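Local coordinates for protein Non-ribosomal peptide synthetase (Methanobrevibacter ruminantium, PDB 6VTJ) that probably releases the finished peptide from its carrier-bound 4'-phosphopantetheine arm by reducing the thioester, in a fused thiolation-reductase di-domain, at residues A[320-325]-A[338-343]; A[332-337]-A[485-490]; A[404-409]-A[479-484]. All coordinates share one frame; numbering follows the deposited sequence.

Contact 1 of 3, residues A[320-325]-A[338-343]. With PNS (4'-phosphopantetheine), chain B.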
# COMPACT_ATOMS: atom_id res chain seq x y z
N ASN A 320 7.41 0.87 -2.59
CA ASN A 320 7.01 2.28 -2.69
C ASN A 320 6.69 2.58 -4.15
O ASN A 320 7.57 2.93 -4.94
CB ASN A 320 8.13 3.16 -2.14
CG ASN A 320 7.81 4.66 -2.19
OD1 ASN A 320 6.66 5.08 -2.06
ND2 ASN A 320 8.85 5.46 -2.35
N LEU A 321 5.40 2.48 -4.51
CA LEU A 321 4.95 2.57 -5.89
C LEU A 321 4.99 4.03 -6.37
O LEU A 321 4.15 4.84 -5.96
CB LEU A 321 3.54 2.00 -6.03
CG LEU A 321 3.38 0.53 -5.68
CD1 LEU A 321 1.98 0.06 -5.99
CD2 LEU A 321 4.40 -0.34 -6.42
N MET A 322 5.90 4.33 -7.28
CA MET A 322 6.19 5.71 -7.68
C MET A 322 5.94 5.91 -9.17
O MET A 322 5.60 4.99 -9.92
CB MET A 322 7.63 6.07 -7.29
CG MET A 322 7.76 6.37 -5.79
SD MET A 322 6.96 7.93 -5.35
CE MET A 322 5.49 7.47 -4.40
N SER A 323 6.16 7.15 -9.60
CA SER A 323 5.81 7.59 -10.95
C SER A 323 6.60 6.84 -12.02
O SER A 323 7.71 6.36 -11.79
CB SER A 323 6.09 9.09 -11.09
OG SER A 323 5.66 9.75 -9.92
N ARG A 324 6.00 6.79 -13.22
CA ARG A 324 6.62 6.12 -14.36
C ARG A 324 8.04 6.62 -14.58
O ARG A 324 8.32 7.82 -14.48
CB ARG A 324 5.81 6.34 -15.64
CG ARG A 324 4.51 5.58 -15.68
CD ARG A 324 4.01 5.37 -17.09
NE ARG A 324 3.58 6.62 -17.74
CZ ARG A 324 2.31 6.93 -18.01
NH1 ARG A 324 1.34 6.10 -17.64
NH2 ARG A 324 2.00 8.07 -18.62
N TYR A 325 8.92 5.67 -14.88
CA TYR A 325 10.28 6.02 -15.26
C TYR A 325 10.31 6.81 -16.57
O TYR A 325 11.10 7.75 -16.72
CB TYR A 325 11.12 4.74 -15.40
CG TYR A 325 12.56 5.02 -15.72
CD1 TYR A 325 13.41 5.56 -14.77
CD2 TYR A 325 13.08 4.74 -16.98
CE1 TYR A 325 14.76 5.82 -15.06
CE2 TYR A 325 14.43 4.99 -17.28
CZ TYR A 325 15.26 5.52 -16.32
OH TYR A 325 16.59 5.76 -16.62
N ALA A 338 1.40 8.70 0.98
CA ALA A 338 2.02 9.08 2.25
C ALA A 338 3.50 9.46 2.10
O ALA A 338 3.96 10.43 2.72
CB ALA A 338 1.86 7.96 3.28
N PHE A 339 4.25 8.72 1.29
CA PHE A 339 5.65 9.06 1.05
C PHE A 339 5.78 10.46 0.46
O PHE A 339 6.59 11.28 0.92
CB PHE A 339 6.28 8.01 0.13
CG PHE A 339 7.64 8.39 -0.41
CD1 PHE A 339 8.77 8.29 0.37
CD2 PHE A 339 7.78 8.82 -1.72
CE1 PHE A 339 10.01 8.64 -0.13
CE2 PHE A 339 9.01 9.16 -2.21
CZ PHE A 339 10.13 9.06 -1.42
N LEU A 340 4.97 10.77 -0.56
CA LEU A 340 5.05 12.09 -1.16
C LEU A 340 4.55 13.17 -0.22
O LEU A 340 5.08 14.27 -0.23
CB LEU A 340 4.29 12.12 -2.49
CG LEU A 340 4.96 11.34 -3.64
CD1 LEU A 340 4.03 11.22 -4.83
CD2 LEU A 340 6.26 11.95 -4.08
N ASN A 341 3.54 12.90 0.61
CA ASN A 341 3.06 13.95 1.51
C ASN A 341 4.07 14.25 2.60
O ASN A 341 4.18 15.39 3.07
CB ASN A 341 1.71 13.56 2.13
CG ASN A 341 0.54 13.75 1.17
OD1 ASN A 341 0.56 14.62 0.30
ND2 ASN A 341 -0.47 12.91 1.32
N ASN A 342 4.82 13.22 3.03
CA ASN A 342 5.93 13.44 3.94
C ASN A 342 6.98 14.35 3.30
O ASN A 342 7.45 15.31 3.93
CB ASN A 342 6.52 12.08 4.33
CG ASN A 342 7.91 12.18 4.90
OD1 ASN A 342 8.09 12.42 6.10
N ILE A 343 7.33 14.07 2.03
CA ILE A 343 8.22 14.96 1.28
C ILE A 343 7.65 16.38 1.18
O ILE A 343 8.38 17.38 1.22
CB ILE A 343 8.48 14.40 -0.13
CG1 ILE A 343 9.06 12.98 -0.07
CG2 ILE A 343 9.39 15.30 -0.90
CD1 ILE A 343 10.44 12.93 0.47
O23 PNS B . -9.92 8.09 4.60
P24 PNS B . -9.05 9.26 4.54
O26 PNS B . -9.17 10.11 3.38
O27 PNS B . -7.64 8.68 4.39
C28 PNS B . -6.49 9.42 4.63
C29 PNS B . -5.24 8.56 4.75
C30 PNS B . -4.06 9.47 4.92
C31 PNS B . -5.35 7.68 5.99
C32 PNS B . -5.07 7.74 3.46
O33 PNS B . -5.24 8.60 2.36
C34 PNS B . -3.74 7.01 3.38
O35 PNS B . -3.53 6.14 4.17
N36 PNS B . -2.87 7.35 2.44
C37 PNS B . -1.61 6.73 2.20
C38 PNS B . -1.67 5.55 1.25
C39 PNS B . -0.32 5.12 0.80
O40 PNS B . 0.54 5.90 0.54
N41 PNS B . -0.16 3.84 0.71

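Contact 2 of 3, residues A[332-337]-A[485-490]. With PNS (4'-phosphopantetheine), chain B.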
# COMPACT_ATOMS: atom_id res chain seq x y z
N LYS A 332 -3.69 9.11 -10.63
CA LYS A 332 -4.72 10.15 -10.73
C LYS A 332 -4.95 10.85 -9.40
O LYS A 332 -5.02 12.08 -9.34
CB LYS A 332 -6.03 9.55 -11.25
N ASN A 333 -5.04 10.10 -8.30
CA ASN A 333 -5.22 10.70 -6.98
C ASN A 333 -3.87 10.95 -6.31
O ASN A 333 -3.54 10.39 -5.27
CB ASN A 333 -6.11 9.81 -6.11
CG ASN A 333 -7.53 9.72 -6.64
OD1 ASN A 333 -7.94 10.51 -7.49
ND2 ASN A 333 -8.30 8.75 -6.13
N TYR A 334 -3.09 11.84 -6.96
CA TYR A 334 -1.71 12.12 -6.53
C TYR A 334 -1.62 12.65 -5.10
O TYR A 334 -0.54 12.61 -4.51
CB TYR A 334 -1.07 13.14 -7.48
CG TYR A 334 -1.81 14.46 -7.52
CD1 TYR A 334 -1.50 15.48 -6.62
CD2 TYR A 334 -2.83 14.68 -8.44
CE1 TYR A 334 -2.18 16.68 -6.64
CE2 TYR A 334 -3.51 15.88 -8.47
CZ TYR A 334 -3.19 16.88 -7.57
OH TYR A 334 -3.88 18.07 -7.61
N ASP A 335 -2.74 13.11 -4.54
CA ASP A 335 -2.71 13.82 -3.27
C ASP A 335 -2.67 12.90 -2.06
O ASP A 335 -2.40 13.38 -0.96
CB ASP A 335 -3.93 14.75 -3.16
CG ASP A 335 -3.84 15.94 -4.09
OD1 ASP A 335 -2.74 16.22 -4.61
OD2 ASP A 335 -4.88 16.60 -4.30
N THR A 336 -2.92 11.61 -2.24
CA THR A 336 -3.14 10.67 -1.14
C THR A 336 -1.92 9.82 -0.77
O THR A 336 -2.03 8.99 0.14
CB THR A 336 -4.29 9.75 -1.51
OG1 THR A 336 -3.91 8.95 -2.64
CG2 THR A 336 -5.51 10.57 -1.88
N ASN A 337 -0.80 9.97 -1.46
CA ASN A 337 0.38 9.15 -1.19
C ASN A 337 1.12 9.63 0.05
O ASN A 337 1.51 10.80 0.13
CB ASN A 337 1.33 9.19 -2.39
CG ASN A 337 2.44 8.19 -2.25
OD1 ASN A 337 3.53 8.52 -1.77
ND2 ASN A 337 2.16 6.95 -2.64
N ASN A 485 4.59 19.19 -10.16
CA ASN A 485 4.56 20.64 -10.16
C ASN A 485 3.52 21.16 -11.13
O ASN A 485 3.00 22.26 -10.94
CB ASN A 485 5.94 21.19 -10.49
CG ASN A 485 6.80 21.33 -9.26
OD1 ASN A 485 6.28 21.40 -8.14
ND2 ASN A 485 8.11 21.39 -9.46
N LYS A 486 3.18 20.38 -12.16
CA LYS A 486 2.05 20.76 -13.02
C LYS A 486 0.75 20.93 -12.23
O LYS A 486 -0.17 21.62 -12.69
CB LYS A 486 1.84 19.72 -14.12
CG LYS A 486 2.88 19.75 -15.24
CD LYS A 486 2.36 19.08 -16.51
N PHE A 487 0.63 20.30 -11.06
CA PHE A 487 -0.56 20.46 -10.24
C PHE A 487 -0.34 21.41 -9.07
O PHE A 487 -1.20 21.51 -8.19
CB PHE A 487 -1.03 19.09 -9.75
CG PHE A 487 -1.41 18.17 -10.87
CD1 PHE A 487 -0.44 17.41 -11.51
CD2 PHE A 487 -2.72 18.10 -11.32
CE1 PHE A 487 -0.78 16.59 -12.56
CE2 PHE A 487 -3.06 17.27 -12.36
CZ PHE A 487 -2.09 16.51 -12.98
N ASP A 488 0.78 22.15 -9.08
CA ASP A 488 1.18 22.97 -7.94
C ASP A 488 1.13 22.15 -6.65
O ASP A 488 0.65 22.61 -5.62
CB ASP A 488 0.33 24.23 -7.83
CG ASP A 488 0.50 25.16 -9.02
OD1 ASP A 488 1.60 25.16 -9.63
OD2 ASP A 488 -0.46 25.88 -9.35
N TYR A 489 1.64 20.91 -6.74
CA TYR A 489 1.55 19.99 -5.62
C TYR A 489 2.21 20.57 -4.37
O TYR A 489 1.66 20.45 -3.26
CB TYR A 489 2.21 18.65 -6.00
CG TYR A 489 2.25 17.65 -4.88
CD1 TYR A 489 1.09 17.00 -4.46
CD2 TYR A 489 3.45 17.36 -4.22
CE1 TYR A 489 1.12 16.08 -3.44
CE2 TYR A 489 3.49 16.43 -3.19
CZ TYR A 489 2.32 15.80 -2.81
OH TYR A 489 2.34 14.88 -1.78
N PHE A 490 3.37 21.20 -4.52
CA PHE A 490 4.08 21.74 -3.37
C PHE A 490 3.60 23.12 -2.96
O PHE A 490 4.17 23.70 -2.02
CB PHE A 490 5.58 21.77 -3.66
CG PHE A 490 6.18 20.40 -3.77
CD1 PHE A 490 6.28 19.60 -2.64
CD2 PHE A 490 6.58 19.89 -5.00
CE1 PHE A 490 6.81 18.31 -2.74
CE2 PHE A 490 7.11 18.61 -5.10
CZ PHE A 490 7.22 17.82 -3.97
O23 PNS B . -9.92 8.09 4.60
P24 PNS B . -9.05 9.26 4.54
O26 PNS B . -9.17 10.11 3.38
O27 PNS B . -7.64 8.68 4.39
C28 PNS B . -6.49 9.42 4.63
C29 PNS B . -5.24 8.56 4.75
C30 PNS B . -4.06 9.47 4.92
C31 PNS B . -5.35 7.68 5.99
C32 PNS B . -5.07 7.74 3.46
O33 PNS B . -5.24 8.60 2.36
C34 PNS B . -3.74 7.01 3.38
O35 PNS B . -3.53 6.14 4.17
N36 PNS B . -2.87 7.35 2.44
C37 PNS B . -1.61 6.73 2.20
C38 PNS B . -1.67 5.55 1.25
C39 PNS B . -0.32 5.12 0.80
O40 PNS B . 0.54 5.90 0.54
N41 PNS B . -0.16 3.84 0.71
O HOH W 1 0.83 12.83 -2.18

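Contact 3 of 3, residues A[404-409]-A[479-484]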
# COMPACT_ATOMS: atom_id res chain seq x y z
N ASN A 404 15.66 20.76 -4.47
CA ASN A 404 16.28 22.08 -4.37
C ASN A 404 16.66 22.68 -5.73
O ASN A 404 16.99 23.87 -5.79
CB ASN A 404 17.51 22.03 -3.47
CG ASN A 404 17.15 22.13 -2.01
OD1 ASN A 404 16.03 22.52 -1.68
ND2 ASN A 404 18.08 21.80 -1.14
N THR A 405 16.65 21.90 -6.82
CA THR A 405 16.87 22.54 -8.11
C THR A 405 15.69 23.41 -8.53
O THR A 405 15.81 24.17 -9.50
CB THR A 405 17.16 21.50 -9.20
OG1 THR A 405 15.97 20.77 -9.52
CG2 THR A 405 18.24 20.53 -8.74
N TYR A 406 14.57 23.34 -7.82
CA TYR A 406 13.45 24.25 -8.03
C TYR A 406 13.56 25.51 -7.18
O TYR A 406 12.64 26.34 -7.22
CB TYR A 406 12.12 23.54 -7.75
CG TYR A 406 11.96 22.29 -8.57
CD1 TYR A 406 11.58 22.36 -9.91
CD2 TYR A 406 12.24 21.04 -8.04
CE1 TYR A 406 11.46 21.22 -10.68
CE2 TYR A 406 12.12 19.89 -8.80
CZ TYR A 406 11.73 19.99 -10.12
OH TYR A 406 11.61 18.85 -10.87
N GLY A 407 14.63 25.66 -6.41
CA GLY A 407 14.79 26.81 -5.54
C GLY A 407 14.11 26.72 -4.20
O GLY A 407 13.89 27.76 -3.57
N TYR A 408 13.76 25.52 -3.72
CA TYR A 408 13.04 25.42 -2.45
C TYR A 408 13.92 25.62 -1.23
O TYR A 408 13.39 25.83 -0.13
CB TYR A 408 12.32 24.07 -2.34
CG TYR A 408 11.24 23.87 -3.37
CD1 TYR A 408 10.49 24.94 -3.85
CD2 TYR A 408 10.97 22.61 -3.87
CE1 TYR A 408 9.49 24.75 -4.81
CE2 TYR A 408 9.99 22.41 -4.82
CZ TYR A 408 9.25 23.47 -5.28
OH TYR A 408 8.27 23.24 -6.22
N GLY A 409 15.24 25.54 -1.37
CA GLY A 409 16.14 25.84 -0.26
C GLY A 409 16.00 24.96 0.96
O GLY A 409 16.25 25.42 2.08
N ARG A 479 11.83 14.41 -13.54
CA ARG A 479 10.61 14.02 -14.25
C ARG A 479 9.47 13.89 -13.26
O ARG A 479 8.39 14.47 -13.46
CB ARG A 479 10.81 12.70 -15.01
CG ARG A 479 11.79 12.78 -16.19
CD ARG A 479 11.56 11.67 -17.20
NE ARG A 479 12.01 10.36 -16.73
CZ ARG A 479 13.29 10.03 -16.57
NH1 ARG A 479 14.26 10.90 -16.85
NH2 ARG A 479 13.61 8.81 -16.14
N LEU A 480 9.73 13.22 -12.14
CA LEU A 480 8.68 12.97 -11.16
C LEU A 480 8.17 14.29 -10.60
O LEU A 480 6.95 14.57 -10.61
CB LEU A 480 9.22 12.07 -10.05
CG LEU A 480 8.30 11.60 -8.92
CD1 LEU A 480 8.80 10.29 -8.37
CD2 LEU A 480 8.22 12.66 -7.81
N PHE A 481 9.09 15.15 -10.20
CA PHE A 481 8.65 16.38 -9.58
C PHE A 481 8.06 17.32 -10.62
O PHE A 481 7.09 18.03 -10.31
CB PHE A 481 9.81 17.01 -8.79
CG PHE A 481 10.16 16.24 -7.54
CD1 PHE A 481 9.17 15.85 -6.66
CD2 PHE A 481 11.46 15.85 -7.29
CE1 PHE A 481 9.47 15.13 -5.53
CE2 PHE A 481 11.78 15.13 -6.16
CZ PHE A 481 10.78 14.76 -5.27
N ASP A 482 8.54 17.27 -11.87
CA ASP A 482 7.94 18.14 -12.87
C ASP A 482 6.46 17.83 -12.99
O ASP A 482 5.61 18.73 -13.00
CB ASP A 482 8.61 17.97 -14.23
CG ASP A 482 9.96 18.66 -14.32
OD1 ASP A 482 10.40 19.32 -13.35
OD2 ASP A 482 10.61 18.52 -15.38
N TYR A 483 6.14 16.53 -12.97
CA TYR A 483 4.75 16.16 -13.13
C TYR A 483 3.93 16.73 -11.98
O TYR A 483 2.91 17.41 -12.20
CB TYR A 483 4.63 14.64 -13.21
CG TYR A 483 3.21 14.18 -13.33
CD1 TYR A 483 2.55 14.23 -14.55
CD2 TYR A 483 2.51 13.70 -12.22
CE1 TYR A 483 1.24 13.82 -14.67
CE2 TYR A 483 1.19 13.29 -12.33
CZ TYR A 483 0.57 13.35 -13.56
OH TYR A 483 -0.74 12.94 -13.69
N LEU A 484 4.41 16.55 -10.75
CA LEU A 484 3.62 17.02 -9.63
C LEU A 484 3.57 18.54 -9.63
O LEU A 484 2.57 19.13 -9.20
CB LEU A 484 4.18 16.50 -8.32
CG LEU A 484 4.16 14.98 -8.12
CD1 LEU A 484 5.08 14.64 -6.96
CD2 LEU A 484 2.76 14.46 -7.88

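Contact 1 of 3, residues A[320-325]-A[338-343]
Beside the 4'-phosphopantetheine pocket of the Rossmann-type reductase domain, Asn320 and Met322, at the end of strand 313-322, pack against Phe339 and Leu340 in the first turn of helix 338-349. The side-chain amide of Asn320 stands steeply over the Phe339 ring, its plane turned 71° from it, with ND2 3.5 Å above the ring centre. Its CG lies anti to the backbone N (chi1 -180°), which carries the amide out from the strand to the ring. Ile343 CG1 covers the opposite face of Phe339 from one turn further along the helix. Met322 makes a Met-aromatic contact from an oblique direction, SD lying 4.9 Å from the Phe339 ring centroid. Its chain bends at chi2 and chi3, so that the terminal CE comes to 3.8 Å from Phe339 CD2 and meets Leu340 tip to tip, 4.0 Å from Leu340 CG. A serine in place of Phe339 would probably leave a gap between the Asn320 amide and Ile343 and deprive the Met322 sulfur of its aromatic partner. Next to the ring, the helix start turns to the cofactor arm: Ala338 N donates a nearly straight hydrogen bond (173°) to PNS O40 at 3.0 Å.

Contact 2 of 3, residues A[332-337]-A[485-490]
Asp335 and Tyr489 mark the nearest approach of two irregular backbones, their CA atoms 7.9 Å apart. Residues 332-337 wind toward the start of helix 338-349, while 485-490 form a type I turn from Asn485 to Asp488 and then run on to the C-terminus. The side chain of Tyr334 carries most of the contact, placed between Phe487 and Tyr489 by a chi1 of 60°, which sets CG between the backbone N and the carbonyl carbon. Toward Phe487 the two rings form an oblique pair, inclined at 37° with centroids 4.8 Å apart, and Tyr334 CE2 reaches Phe487 CD2 at 3.7 Å. Toward Tyr489, the edge of Tyr334 is used: CD1 meets Tyr489 CD1, also at 3.7 Å, the two side chains running antiparallel alongside each other. A Schellman motif brings the second segment here. Asp488, with positive phi, ends helix 474-485, and the chain turns to send Tyr489 back over the loop. The Tyr489 hydroxyl bonds to Asn341 of helix 338-349 and also accepts from a water 2.6 Å from OH. That water sits 2.7 Å from Tyr334 O and within bonding distance of Asn337 O, though its two protons cannot serve all three acceptors together. Asn337 is the N-cap of helix 338-349, its OD1 taking Leu340 N, and just before it Thr336 O receives a weak bond from PNS N36, 2.9 Å away.

Contact 3 of 3, residues A[404-409]-A[479-484]
Helix 474-485, the last helix of the chain, is joined here to the loop between helix 396-403 and strand 411-412, chiefly through Tyr406 of the loop and the adjacent Phe481 and Asp482 of the helix. Both elements lie near the outside of what is probably the C-terminal, substrate-side part of an extended short-chain dehydrogenase fold. The phenol of Tyr406 spans the gap between the two backbones, whose nearest CA atoms, those of Tyr406 and Phe481, are 9.3 Å apart. Its CG is anti to the carbonyl carbon (chi1 -56°), and the ring extends from there until the hydroxyl arrives at the helix surface. There Tyr406 OH donates a hydrogen bond of 2.8 Å to Asp482 OD1. The oxygen is met from above the carboxylate, 41° out of its plane, yet the same oxygen lies in the plane of the phenol ring, at its edge, close to CE1. Ring and carboxylate planes stand 76° apart, so the two flat groups meet nearly crosswise.

The other side of the phenol tip rests on Phe481: Tyr406 OH is 3.3 Å from Phe481 CB, and Tyr406 CE2 3.7 Å from it. The benzyl ring itself leads away from the loop's tyrosine, and packs on Ile399, Ala402 and Leu403 of helix 396-403, tying the buried side of helix 474-485 to that neighbour. In the loop, Gly407 N bonds to Asn404 O and closes a tight turn around Tyr406. Gly407 has a positive phi, where a beta carbon would jam against the preceding carbonyl oxygen. Tyr406 is further flanked by Lys478 and Asn485, one turn to each side along the helix. Tyr408 supports its root: Tyr406 CB lies 3.7 Å above the plane of the Tyr408 ring, nearer its margin than its centre.

In the fold
Contact 1 lies deepest, its centre about 11 Å from the centre of the chain, and contact 3 outermost, its centre at about 25 Å; contact 2 is intermediate and, like contact 1, touches the phosphopantetheine. Helix 338-349 unites the first two: its start is packed in contact 1 and capped from the loop of contact 2, while Asn341 bonds to both Asp335 and Tyr489. Helix 474-485 supplies contact 3, and its end leads into contact 2; Arg479 also reaches back to Tyr325. The chemistry differs with place: thioether, amide and ring packing in contact 1, aromatic packing with a bridging water in contact 2, and a phenol-carboxylate bond at the periphery in contact 3.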